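Local coordinates for protein superoxide dismutase [Fe] (Sulfolobus acidocaldarius, PDB 1B06) that converts toxic superoxide radicals into hydrogen peroxide and molecular oxygen, using one bound iron ion in each subunit, at residues 22-27 with 92-97; 53-58 with 65-70; 81-86 with 166-171; 117-122 with 147-152. One frame throughout, in Å; residues are numbered along the deposited sequence.

Contact 1 (22-27 with 92-97)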
loop_
_atom_site.group_PDB
_atom_site.type_symbol
_atom_site.label_atom_id
_atom_site.label_comp_id
_atom_site.label_asym_id
_atom_site.label_seq_id
_atom_site.Cartn_x
_atom_site.Cartn_y
_atom_site.Cartn_z
ATOM N N GLU A 22 16.732 22.904 19.190
ATOM C CA GLU A 22 16.190 22.853 20.540
ATOM C C GLU A 22 15.532 24.193 20.845
ATOM O O GLU A 22 15.955 25.220 20.322
ATOM C CB GLU A 22 17.304 22.573 21.540
ATOM C CG GLU A 22 17.078 21.315 22.341
ATOM C CD GLU A 22 18.340 20.511 22.514
ATOM O OE1 GLU A 22 19.427 21.086 22.321
ATOM O OE2 GLU A 22 18.249 19.309 22.845
ATOM N N PRO A 23 14.508 24.210 21.718
ATOM C CA PRO A 23 13.901 23.102 22.460
ATOM C C PRO A 23 12.807 22.334 21.717
ATOM O O PRO A 23 12.233 21.398 22.261
ATOM C CB PRO A 23 13.330 23.790 23.688
ATOM C CG PRO A 23 12.864 25.118 23.144
ATOM C CD PRO A 23 13.832 25.484 22.027
ATOM N N TYR A 24 12.516 22.729 20.485
ATOM C CA TYR A 24 11.459 22.081 19.711
ATOM C C TYR A 24 11.749 20.628 19.356
ATOM O O TYR A 24 10.859 19.779 19.414
ATOM C CB TYR A 24 11.172 22.919 18.474
ATOM C CG TYR A 24 11.028 24.377 18.845
ATOM C CD1 TYR A 24 9.970 24.803 19.645
ATOM C CD2 TYR A 24 11.987 25.317 18.465
ATOM C CE1 TYR A 24 9.871 26.126 20.063
ATOM C CE2 TYR A 24 11.896 26.641 18.878
ATOM C CZ TYR A 24 10.835 27.037 19.678
ATOM O OH TYR A 24 10.736 28.342 20.092
ATOM N N ILE A 25 12.990 20.341 18.985
ATOM C CA ILE A 25 13.403 18.975 18.681
ATOM C C ILE A 25 14.773 18.792 19.320
ATOM O O ILE A 25 15.749 19.409 18.898
ATOM C CB ILE A 25 13.513 18.714 17.165
ATOM C CG1 ILE A 25 12.215 19.133 16.471
ATOM C CG2 ILE A 25 13.792 17.232 16.916
ATOM C CD1 ILE A 25 12.146 18.754 15.008
ATOM N N SER A 26 14.836 17.951 20.345
ATOM C CA SER A 26 16.085 17.705 21.061
ATOM C C SER A 26 17.222 17.161 20.197
ATOM O O SER A 26 16.997 16.499 19.185
ATOM C CB SER A 26 15.831 16.748 22.227
ATOM O OG SER A 26 15.815 15.406 21.784
ATOM N N LYS A 27 18.450 17.441 20.621
ATOM C CA LYS A 27 19.637 16.988 19.908
ATOM C C LYS A 27 19.733 15.470 19.911
ATOM O O LYS A 27 20.332 14.883 19.014
ATOM C CB LYS A 27 20.896 17.586 20.541
ATOM C CG LYS A 27 21.145 17.137 21.970
ATOM C CD LYS A 27 21.776 18.253 22.803
ATOM C CE LYS A 27 21.565 18.033 24.301
ATOM N NZ LYS A 27 22.394 16.913 24.831
ATOM N N ALA A 92 15.069 25.395 10.227
ATOM C CA ALA A 92 16.138 26.326 10.549
ATOM C C ALA A 92 16.124 26.606 12.040
ATOM O O ALA A 92 15.077 26.530 12.678
ATOM C CB ALA A 92 15.952 27.619 9.771
ATOM N N PRO A 93 17.295 26.917 12.622
ATOM C CA PRO A 93 17.392 27.209 14.058
ATOM C C PRO A 93 16.337 28.203 14.537
ATOM O O PRO A 93 15.963 29.129 13.814
ATOM C CB PRO A 93 18.809 27.750 14.216
ATOM C CG PRO A 93 19.569 27.093 13.111
ATOM C CD PRO A 93 18.609 26.992 11.960
ATOM N N ALA A 94 15.866 27.989 15.762
ATOM C CA ALA A 94 14.845 28.819 16.400
ATOM C C ALA A 94 14.655 30.222 15.822
ATOM O O ALA A 94 13.577 30.562 15.328
ATOM C CB ALA A 94 15.139 28.915 17.891
ATOM N N GLY A 95 15.702 31.036 15.896
ATOM C CA GLY A 95 15.614 32.393 15.391
ATOM C C GLY A 95 15.393 32.515 13.896
ATOM O O GLY A 95 14.467 33.194 13.457
ATOM N N LYS A 96 16.245 31.860 13.113
ATOM C CA LYS A 96 16.156 31.909 11.657
ATOM C C LYS A 96 14.884 31.265 11.116
ATOM O O LYS A 96 14.310 31.735 10.133
ATOM C CB LYS A 96 17.379 31.226 11.038
ATOM C CG LYS A 96 17.695 31.683 9.622
ATOM C CD LYS A 96 17.223 30.664 8.590
ATOM C CE LYS A 96 16.218 31.273 7.624
ATOM N NZ LYS A 96 16.896 31.949 6.484
ATOM N N GLY A 97 14.449 30.187 11.756
ATOM C CA GLY A 97 13.249 29.505 11.311
ATOM C C GLY A 97 12.003 29.958 12.044
ATOM O O GLY A 97 12.077 30.708 13.019
#

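Contact 2 (53-58 with 65-70)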
loop_
_atom_site.group_PDB
_atom_site.type_symbol
_atom_site.label_atom_id
_atom_site.label_comp_id
_atom_site.label_asym_id
_atom_site.label_seq_id
_atom_site.Cartn_x
_atom_site.Cartn_y
_atom_site.Cartn_z
ATOM N N GLU A 53 23.093 -3.312 -10.461
ATOM C CA GLU A 53 24.168 -3.149 -11.426
ATOM C C GLU A 53 24.682 -4.518 -11.876
ATOM O O GLU A 53 24.882 -4.757 -13.069
ATOM C CB GLU A 53 25.303 -2.347 -10.798
ATOM C CG GLU A 53 26.318 -1.830 -11.779
ATOM C CD GLU A 53 27.409 -1.037 -11.100
ATOM O OE1 GLU A 53 28.187 -1.637 -10.334
ATOM O OE2 GLU A 53 27.487 0.188 -11.328
ATOM N N LYS A 54 24.891 -5.411 -10.916
ATOM C CA LYS A 54 25.378 -6.759 -11.203
ATOM C C LYS A 54 24.391 -7.483 -12.105
ATOM O O LYS A 54 24.778 -8.171 -13.052
ATOM C CB LYS A 54 25.533 -7.551 -9.907
ATOM C CG LYS A 54 26.853 -7.347 -9.204
ATOM C CD LYS A 54 27.023 -8.373 -8.093
ATOM C CE LYS A 54 28.063 -7.926 -7.074
ATOM N NZ LYS A 54 27.453 -7.642 -5.741
ATOM N N LEU A 55 23.112 -7.321 -11.786
ATOM C CA LEU A 55 22.025 -7.938 -12.534
ATOM C C LEU A 55 22.058 -7.465 -13.982
ATOM O O LEU A 55 21.936 -8.266 -14.908
ATOM C CB LEU A 55 20.691 -7.567 -11.880
ATOM C CG LEU A 55 19.345 -7.965 -12.481
ATOM C CD1 LEU A 55 18.304 -7.921 -11.380
ATOM C CD2 LEU A 55 18.952 -7.014 -13.596
ATOM N N ILE A 56 22.233 -6.162 -14.170
ATOM C CA ILE A 56 22.282 -5.586 -15.504
ATOM C C ILE A 56 23.494 -6.095 -16.291
ATOM O O ILE A 56 23.388 -6.393 -17.479
ATOM C CB ILE A 56 22.321 -4.045 -15.430
ATOM C CG1 ILE A 56 21.001 -3.525 -14.851
ATOM C CG2 ILE A 56 22.573 -3.459 -16.815
ATOM C CD1 ILE A 56 20.981 -2.032 -14.595
ATOM N N LYS A 57 24.638 -6.199 -15.620
ATOM C CA LYS A 57 25.871 -6.671 -16.251
ATOM C C LYS A 57 25.803 -8.156 -16.583
ATOM O O LYS A 57 26.398 -8.610 -17.558
ATOM C CB LYS A 57 27.065 -6.438 -15.323
ATOM C CG LYS A 57 27.397 -4.980 -15.074
ATOM C CD LYS A 57 28.898 -4.750 -15.078
ATOM C CE LYS A 57 29.460 -4.739 -13.666
ATOM N NZ LYS A 57 29.941 -3.382 -13.274
ATOM N N GLY A 58 25.089 -8.912 -15.760
ATOM C CA GLY A 58 24.972 -10.340 -15.986
ATOM C C GLY A 58 25.749 -11.134 -14.951
ATOM O O GLY A 58 25.786 -12.367 -14.997
ATOM N N TYR A 65 18.227 -13.804 -7.687
ATOM C CA TYR A 65 17.653 -12.548 -7.228
ATOM C C TYR A 65 16.141 -12.557 -7.405
ATOM O O TYR A 65 15.604 -13.376 -8.141
ATOM C CB TYR A 65 18.252 -11.368 -7.998
ATOM C CG TYR A 65 17.951 -11.374 -9.480
ATOM C CD1 TYR A 65 16.737 -10.888 -9.971
ATOM C CD2 TYR A 65 18.882 -11.852 -10.395
ATOM C CE1 TYR A 65 16.462 -10.878 -11.335
ATOM C CE2 TYR A 65 18.618 -11.848 -11.761
ATOM C CZ TYR A 65 17.408 -11.360 -12.223
ATOM O OH TYR A 65 17.150 -11.348 -13.572
ATOM N N ASP A 66 15.465 -11.649 -6.709
ATOM C CA ASP A 66 14.017 -11.508 -6.799
ATOM C C ASP A 66 13.786 -10.022 -7.051
ATOM O O ASP A 66 13.715 -9.218 -6.121
ATOM C CB ASP A 66 13.365 -11.965 -5.501
ATOM C CG ASP A 66 13.658 -13.413 -5.196
ATOM O OD1 ASP A 66 12.898 -14.284 -5.673
ATOM O OD2 ASP A 66 14.652 -13.687 -4.487
ATOM N N LEU A 67 13.697 -9.677 -8.332
ATOM C CA LEU A 67 13.529 -8.303 -8.793
ATOM C C LEU A 67 12.643 -7.382 -7.967
ATOM O O LEU A 67 13.041 -6.258 -7.661
ATOM C CB LEU A 67 13.041 -8.301 -10.244
ATOM C CG LEU A 67 13.358 -7.035 -11.047
ATOM C CD1 LEU A 67 14.808 -6.610 -10.815
ATOM C CD2 LEU A 67 13.101 -7.299 -12.515
ATOM N N GLN A 68 11.445 -7.835 -7.618
ATOM C CA GLN A 68 10.537 -7.003 -6.832
ATOM C C GLN A 68 11.164 -6.614 -5.497
ATOM O O GLN A 68 10.888 -5.542 -4.964
ATOM C CB GLN A 68 9.216 -7.731 -6.587
ATOM C CG GLN A 68 8.183 -7.496 -7.676
ATOM C CD GLN A 68 7.817 -6.039 -7.819
ATOM O OE1 GLN A 68 7.235 -5.449 -6.914
ATOM N NE2 GLN A 68 8.154 -5.447 -8.961
ATOM N N GLY A 69 12.005 -7.490 -4.958
ATOM C CA GLY A 69 12.659 -7.193 -3.698
ATOM C C GLY A 69 13.651 -6.057 -3.870
ATOM O O GLY A 69 13.819 -5.219 -2.981
ATOM N N ILE A 70 14.306 -6.024 -5.027
ATOM C CA ILE A 70 15.291 -4.993 -5.323
ATOM C C ILE A 70 14.618 -3.658 -5.652
ATOM O O ILE A 70 14.990 -2.614 -5.110
ATOM C CB ILE A 70 16.180 -5.415 -6.514
ATOM C CG1 ILE A 70 17.014 -6.637 -6.126
ATOM C CG2 ILE A 70 17.082 -4.260 -6.941
ATOM C CD1 ILE A 70 17.684 -7.330 -7.304
#

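Contact 3 (81-86 with 166-171). With FE (Fe (III) ion), chain G.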
loop_
_atom_site.group_PDB
_atom_site.type_symbol
_atom_site.label_atom_id
_atom_site.label_comp_id
_atom_site.label_asym_id
_atom_site.label_seq_id
_atom_site.Cartn_x
_atom_site.Cartn_y
_atom_site.Cartn_z
ATOM N N HIS A 81 16.010 8.681 1.713
ATOM C CA HIS A 81 17.152 9.580 1.634
ATOM C C HIS A 81 16.747 10.976 1.128
ATOM O O HIS A 81 16.978 11.987 1.799
ATOM C CB HIS A 81 18.224 8.948 0.723
ATOM C CG HIS A 81 19.099 9.939 0.019
ATOM N ND1 HIS A 81 19.887 10.848 0.691
ATOM C CD2 HIS A 81 19.311 10.160 -1.301
ATOM C CE1 HIS A 81 20.548 11.586 -0.183
ATOM N NE2 HIS A 81 20.217 11.190 -1.398
ATOM N N LYS A 82 16.125 11.025 -0.043
ATOM C CA LYS A 82 15.716 12.289 -0.640
ATOM C C LYS A 82 14.795 13.127 0.235
ATOM O O LYS A 82 14.961 14.343 0.326
ATOM C CB LYS A 82 15.052 12.030 -1.991
ATOM C CG LYS A 82 15.971 11.331 -2.996
ATOM C CD LYS A 82 15.421 11.401 -4.415
ATOM C CE LYS A 82 16.480 10.993 -5.433
ATOM N NZ LYS A 82 17.276 12.163 -5.925
ATOM N N LEU A 83 13.828 12.486 0.880
ATOM C CA LEU A 83 12.889 13.208 1.726
ATOM C C LEU A 83 13.555 13.773 2.976
ATOM O O LEU A 83 13.206 14.863 3.431
ATOM C CB LEU A 83 11.725 12.300 2.119
ATOM C CG LEU A 83 10.770 11.905 0.986
ATOM C CD1 LEU A 83 9.604 11.135 1.574
ATOM C CD2 LEU A 83 10.274 13.141 0.246
ATOM N N HIS A 84 14.508 13.037 3.536
ATOM C CA HIS A 84 15.205 13.514 4.723
ATOM C C HIS A 84 16.106 14.685 4.348
ATOM O O HIS A 84 16.279 15.621 5.125
ATOM C CB HIS A 84 16.029 12.388 5.347
ATOM C CG HIS A 84 15.241 11.526 6.277
ATOM N ND1 HIS A 84 14.534 10.425 5.847
ATOM C CD2 HIS A 84 14.985 11.645 7.600
ATOM C CE1 HIS A 84 13.873 9.905 6.865
ATOM N NE2 HIS A 84 14.129 10.627 7.940
ATOM N N ALA A 85 16.665 14.631 3.144
ATOM C CA ALA A 85 17.537 15.688 2.658
ATOM C C ALA A 85 16.764 17.000 2.556
ATOM O O ALA A 85 17.294 18.067 2.855
ATOM C CB ALA A 85 18.109 15.308 1.307
ATOM N N ILE A 86 15.510 16.927 2.127
ATOM C CA ILE A 86 14.692 18.131 2.021
ATOM C C ILE A 86 14.310 18.607 3.426
ATOM O O ILE A 86 14.365 19.799 3.731
ATOM C CB ILE A 86 13.397 17.858 1.231
ATOM C CG1 ILE A 86 13.734 17.506 -0.218
ATOM C CG2 ILE A 86 12.495 19.081 1.271
ATOM C CD1 ILE A 86 12.610 16.797 -0.952
ATOM N N ILE A 166 7.503 21.560 -1.451
ATOM C CA ILE A 166 7.723 22.929 -0.979
ATOM C C ILE A 166 7.877 22.970 0.545
ATOM O O ILE A 166 8.719 23.698 1.077
ATOM C CB ILE A 166 6.546 23.857 -1.373
ATOM C CG1 ILE A 166 6.400 23.916 -2.894
ATOM C CG2 ILE A 166 6.772 25.258 -0.818
ATOM C CD1 ILE A 166 7.649 24.401 -3.613
ATOM N N LEU A 167 7.051 22.182 1.233
ATOM C CA LEU A 167 7.051 22.101 2.693
ATOM C C LEU A 167 6.891 20.637 3.094
ATOM O O LEU A 167 6.167 19.889 2.440
ATOM C CB LEU A 167 5.891 22.932 3.259
ATOM C CG LEU A 167 5.802 23.110 4.781
ATOM C CD1 LEU A 167 6.965 23.950 5.275
ATOM C CD2 LEU A 167 4.478 23.777 5.139
ATOM N N ILE A 168 7.552 20.220 4.168
ATOM C CA ILE A 168 7.461 18.826 4.579
ATOM C C ILE A 168 7.718 18.568 6.060
ATOM O O ILE A 168 8.569 19.208 6.677
ATOM C CB ILE A 168 8.454 17.972 3.765
ATOM C CG1 ILE A 168 8.279 16.490 4.098
ATOM C CG2 ILE A 168 9.875 18.428 4.053
ATOM C CD1 ILE A 168 8.828 15.565 3.035
ATOM N N VAL A 169 6.976 17.617 6.623
ATOM C CA VAL A 169 7.131 17.234 8.024
ATOM C C VAL A 169 7.253 15.729 8.123
ATOM O O VAL A 169 6.409 15.000 7.595
ATOM C CB VAL A 169 5.915 17.588 8.898
ATOM C CG1 VAL A 169 6.391 18.000 10.266
ATOM C CG2 VAL A 169 5.077 18.647 8.249
ATOM N N ASP A 170 8.289 15.268 8.812
ATOM C CA ASP A 170 8.511 13.842 9.007
ATOM C C ASP A 170 7.588 13.407 10.130
ATOM O O ASP A 170 7.575 14.029 11.195
ATOM C CB ASP A 170 9.968 13.585 9.408
ATOM C CG ASP A 170 10.329 12.109 9.415
ATOM O OD1 ASP A 170 9.432 11.243 9.288
ATOM O OD2 ASP A 170 11.533 11.814 9.554
ATOM N N GLU A 171 6.815 12.348 9.903
ATOM C CA GLU A 171 5.897 11.868 10.926
ATOM C C GLU A 171 6.143 10.424 11.339
ATOM O O GLU A 171 5.272 9.776 11.922
ATOM C CB GLU A 171 4.448 12.057 10.470
ATOM C CG GLU A 171 3.938 13.485 10.669
ATOM C CD GLU A 171 2.454 13.615 10.394
ATOM O OE1 GLU A 171 1.641 13.277 11.284
ATOM O OE2 GLU A 171 2.100 14.055 9.283
HETATM FE FE FE G . 12.712 10.375 9.596
HETATM O O HOH W 1 11.420 9.345 8.337
#

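Contact 4 (117-122 with 147-152)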
loop_
_atom_site.group_PDB
_atom_site.type_symbol
_atom_site.label_atom_id
_atom_site.label_comp_id
_atom_site.label_asym_id
_atom_site.label_seq_id
_atom_site.Cartn_x
_atom_site.Cartn_y
_atom_site.Cartn_z
ATOM N N ASP A 117 -3.146 31.532 8.742
ATOM C CA ASP A 117 -3.753 30.863 9.886
ATOM C C ASP A 117 -4.649 29.700 9.468
ATOM O O ASP A 117 -4.633 28.653 10.106
ATOM C CB ASP A 117 -4.550 31.864 10.723
ATOM C CG ASP A 117 -3.653 32.776 11.544
ATOM O OD1 ASP A 117 -2.825 32.259 12.325
ATOM O OD2 ASP A 117 -3.769 34.011 11.408
ATOM N N ARG A 118 -5.431 29.878 8.406
ATOM C CA ARG A 118 -6.298 28.804 7.935
ATOM C C ARG A 118 -5.422 27.698 7.371
ATOM O O ARG A 118 -5.621 26.529 7.678
ATOM C CB ARG A 118 -7.252 29.293 6.844
ATOM C CG ARG A 118 -8.724 29.044 7.149
ATOM C CD ARG A 118 -9.181 27.644 6.770
ATOM N NE ARG A 118 -9.371 26.801 7.947
ATOM C CZ ARG A 118 -10.154 25.724 7.999
ATOM N NH1 ARG A 118 -10.847 25.332 6.938
ATOM N NH2 ARG A 118 -10.226 25.021 9.115
ATOM N N PHE A 119 -4.450 28.075 6.546
ATOM C CA PHE A 119 -3.545 27.095 5.960
ATOM C C PHE A 119 -2.940 26.237 7.063
ATOM O O PHE A 119 -2.919 25.006 6.966
ATOM C CB PHE A 119 -2.419 27.782 5.182
ATOM C CG PHE A 119 -1.307 26.848 4.791
ATOM C CD1 PHE A 119 -1.458 25.978 3.716
ATOM C CD2 PHE A 119 -0.127 26.804 5.526
ATOM C CE1 PHE A 119 -0.454 25.074 3.381
ATOM C CE2 PHE A 119 0.886 25.900 5.198
ATOM C CZ PHE A 119 0.719 25.035 4.124
ATOM N N LYS A 120 -2.451 26.895 8.111
ATOM C CA LYS A 120 -1.847 26.210 9.248
ATOM C C LYS A 120 -2.828 25.217 9.862
ATOM O O LYS A 120 -2.458 24.104 10.234
ATOM C CB LYS A 120 -1.430 27.229 10.297
ATOM C CG LYS A 120 -0.201 26.854 11.070
ATOM C CD LYS A 120 0.675 28.067 11.282
ATOM C CE LYS A 120 1.019 28.230 12.741
ATOM N NZ LYS A 120 0.811 29.625 13.194
ATOM N N GLN A 121 -4.087 25.630 9.968
ATOM C CA GLN A 121 -5.127 24.780 10.529
ATOM C C GLN A 121 -5.377 23.561 9.653
ATOM O O GLN A 121 -5.454 22.437 10.148
ATOM C CB GLN A 121 -6.437 25.560 10.661
ATOM C CG GLN A 121 -6.536 26.408 11.907
ATOM C CD GLN A 121 -7.644 27.440 11.814
ATOM O OE1 GLN A 121 -8.645 27.233 11.128
ATOM N NE2 GLN A 121 -7.470 28.559 12.507
ATOM N N VAL A 122 -5.516 23.789 8.349
ATOM C CA VAL A 122 -5.779 22.708 7.406
ATOM C C VAL A 122 -4.586 21.767 7.271
ATOM O O VAL A 122 -4.755 20.545 7.218
ATOM C CB VAL A 122 -6.151 23.252 6.016
ATOM C CG1 VAL A 122 -6.457 22.098 5.071
ATOM C CG2 VAL A 122 -7.359 24.165 6.128
ATOM N N LEU A 147 -1.322 24.571 -4.618
ATOM C CA LEU A 147 -0.360 24.137 -3.617
ATOM C C LEU A 147 -1.118 22.966 -2.984
ATOM O O LEU A 147 -1.988 23.158 -2.129
ATOM C CB LEU A 147 -0.118 25.250 -2.592
ATOM C CG LEU A 147 0.756 26.417 -3.048
ATOM C CD1 LEU A 147 0.698 27.527 -2.021
ATOM C CD2 LEU A 147 2.180 25.943 -3.230
ATOM N N GLN A 148 -0.801 21.755 -3.423
ATOM C CA GLN A 148 -1.496 20.564 -2.949
ATOM C C GLN A 148 -0.943 19.894 -1.698
ATOM O O GLN A 148 0.228 19.518 -1.648
ATOM C CB GLN A 148 -1.566 19.542 -4.089
ATOM C CG GLN A 148 -2.355 18.300 -3.758
ATOM C CD GLN A 148 -3.839 18.568 -3.640
ATOM O OE1 GLN A 148 -4.451 19.155 -4.532
ATOM N NE2 GLN A 148 -4.429 18.138 -2.531
ATOM N N ILE A 149 -1.800 19.738 -0.694
ATOM C CA ILE A 149 -1.419 19.075 0.549
ATOM C C ILE A 149 -1.602 17.574 0.356
ATOM O O ILE A 149 -2.534 17.145 -0.322
ATOM C CB ILE A 149 -2.323 19.488 1.728
ATOM C CG1 ILE A 149 -2.063 20.939 2.124
ATOM C CG2 ILE A 149 -2.065 18.573 2.920
ATOM C CD1 ILE A 149 -3.033 21.451 3.174
ATOM N N MET A 150 -0.727 16.773 0.952
ATOM C CA MET A 150 -0.853 15.327 0.832
ATOM C C MET A 150 -0.182 14.589 1.984
ATOM O O MET A 150 0.855 15.013 2.492
ATOM C CB MET A 150 -0.260 14.851 -0.504
ATOM C CG MET A 150 -0.449 13.353 -0.792
ATOM S SD MET A 150 -2.183 12.788 -0.794
ATOM C CE MET A 150 -2.866 13.885 -2.000
ATOM N N THR A 151 -0.798 13.493 2.412
ATOM C CA THR A 151 -0.224 12.676 3.460
ATOM C C THR A 151 0.423 11.495 2.736
ATOM O O THR A 151 -0.216 10.806 1.944
ATOM C CB THR A 151 -1.293 12.161 4.452
ATOM O OG1 THR A 151 -2.420 11.650 3.731
ATOM C CG2 THR A 151 -1.750 13.286 5.371
ATOM N N VAL A 152 1.705 11.283 2.995
ATOM C CA VAL A 152 2.437 10.198 2.362
ATOM C C VAL A 152 2.644 9.079 3.377
ATOM O O VAL A 152 3.102 9.320 4.502
ATOM C CB VAL A 152 3.799 10.713 1.826
ATOM C CG1 VAL A 152 4.659 9.561 1.332
ATOM C CG2 VAL A 152 3.555 11.711 0.705
#

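Contact 1 (22-27 with 92-97)
The Tyr24 ring meets Ala94 at its edge: Ala94 CB lies near the ring plane, 4.1 Å from Tyr24 CE2, while one face of the same ring is covered by Pro23 CD, 3.9 Å above the plane and offset toward the rim. The two loops joined here lie at the open end of the alpha-hairpin of the iron/manganese superoxide dismutase fold: segment 22-27 leads into helix 27-57, and the loop segment 92-97 follows helix 67-89. A chi1 of -47° sets Tyr24 CG opposite its own carbonyl carbon and beside its backbone N, which places the CE2 edge of the ring beside Ala94. The junction is slight, burying 78 Å² in all, with a looser approach of Glu22 O to Ala94 CB at 4.5 Å. Polar bonds instead tie each loop to other parts of the chain: Tyr24 O accepts from Tyr180 OH, and the poorly ordered Lys96 is modelled in a salt bridge with Asp198. The peptide bond before Pro23 is cis, and the loop curls so that Glu22 reaches the start of the following helix. There Lys27 N donates to Glu22 OE2 over 2.9 Å, meeting the oxygen from above the carboxylate plane.

Contact 2 (53-58 with 65-70)
Leu55, in the last turn of helix 27-57, and Tyr65, just before helix 67-89, are the closest backbone pair, with their CA atoms 8.3 Å apart. Gly58 ends the first helix with a positive phi of 109°, a backbone angle at which a beta carbon would collide with the carbonyl oxygen before it; Asp66 occupies the N-cap position of the second. Leu55 carries the contact through CD1, which sits over the centre of one Tyr65 ring face, 3.5 Å from the centroid and 14° off the ring normal, a close CH-pi interaction. With CG anti to the backbone N (chi1 175°), the Leu55 side chain reaches across to the ring and meets it at about a right angle. This is the closed end of the alpha-hairpin, where the chain turns from one long antiparallel helix into the next. The same methyl also touches Leu67 CD1 at 3.8 Å and, more loosely, Ile70 CD1 at 4.2 Å, so three side chains of 65-70 meet at one leucine methyl. At the far end of the ring, Tyr65 OH hydrogen-bonds to Glu125 OE2 of the second subunit. An alanine in place of Tyr65 is likely to open a gap beside Leu55 CD1 and leave that glutamate without its hydroxyl partner. Next to it, Asp66 OD1 forms a salt bridge with Arg51 of the third subunit.

Contact 3 (81-86 with 166-171)
Metal coordination joins His84 and Asp170: the iron ion is held by His84 NE2 at 2.2 Å and by Asp170 OD2 at 1.9 Å. The two donor atoms approach to 3.3 Å because they share the metal and are not hydrogen-bonded to each other. Imidazole and carboxylate planes stand 83° apart, so the groups converge on the iron without stacking. Water 1, 2.1 Å from the iron, and His33 and His174 complete the five ligands. Second-shell hydrogen bonds orient the two groups: His84 ND1 bonds to Gly80 O one turn back in the helix, and Asp170 OD1, the oxygen not bound to iron, receives Phe172 N. Trp135 packs edge-to-face against the His84 ring.

Apolar packing lies beside the metal. Ile168, two residues before Asp170 on the strand, points toward helix 81-86 and uses both its branches, CD1 against Leu83 CD2 at 4.0 Å and CG2 against Ile86 CG2 at 3.9 Å. Helix and strand axes cross at -113° and come within 9.1 Å. The contact thus brings the alpha-hairpin against the C-terminal sheet. With ligands supplied from both regions, the iron ties them together through coordination bonds, and ND1 donating to Gly80 O fixes the rotation of the His84 ring, which probably helps keep NE2 aimed at the metal.

Contact 4 (117-122 with 147-152)
Val122 CG1 stands anti to its backbone N (chi1 -178°), and Ile149 holds its CG1 branch opposite the carbonyl carbon (chi1 -70°) with CD1 extended beyond it; together these rotations bring Val122 CG1 to 4.0 Å from Ile149 CD1. The two side chains meet at a slant, methyl against methyl. Phe119, one helical turn earlier, adds a looser touch, its CE1 lying 4.5 Å from the same Ile149 CD1. One isoleucine methyl is therefore met by two residues three positions apart, as expected of neighbours along a single helix face. The backbones stay well separated, the nearest CA atoms, those of Val122 and Ile149, being 8.9 Å apart, and the interface buries 124 Å² by apolar packing of side chains.

Some polar side chains bond within their own segment. Arg118 NE donates to Gln121 OE1 at 3.3 Å, nearly in the guanidinium plane but from above the carbonyl plane, and Val122 CG2 lies over one face of that guanidinium, offset toward its rim. Arg118 NH1 also reaches Ile56 O of the second subunit. On the strand, Gln148 NE2 bonds to Ile149 O at 3.1 Å along a carbonyl lone pair, with an N-H...O angle of 166°.

This is helix-on-sheet packing in the C-terminal alpha/beta domain: helix 116-129 lies against strand 147-153, an outermost strand of the three-stranded antiparallel sheet within the chain. Tyr113 of helix 103-113 packs on Ile149 and meets Phe119 edge-to-face, while Leu138 of the central strand 134-140 adjoins Ile149.

How the contacts relate
Contacts 2, 3 and 4 are buried, whereas contact 1 is a surface touch between loops. Helix 67-89 serves both contact 2, at one end of the hairpin, and contact 3, at the chain's centre in space, their centres about 28 Å apart. Contacts 3 and 4 use the two outermost strands of one sheet and touch directly, Leu167 CD2 lying 4.1 Å from Phe119 CZ. Contacts 1 and 2 sit on opposite sides of the chain's centre, with their own centres about 42 Å apart. Metal coordination distinguishes contact 3; between the segments of contacts 2 and 4 the meeting is purely apolar. Contacts 2, 3 and 4 all touch the second subunit, while contact 1 has no other subunit against it.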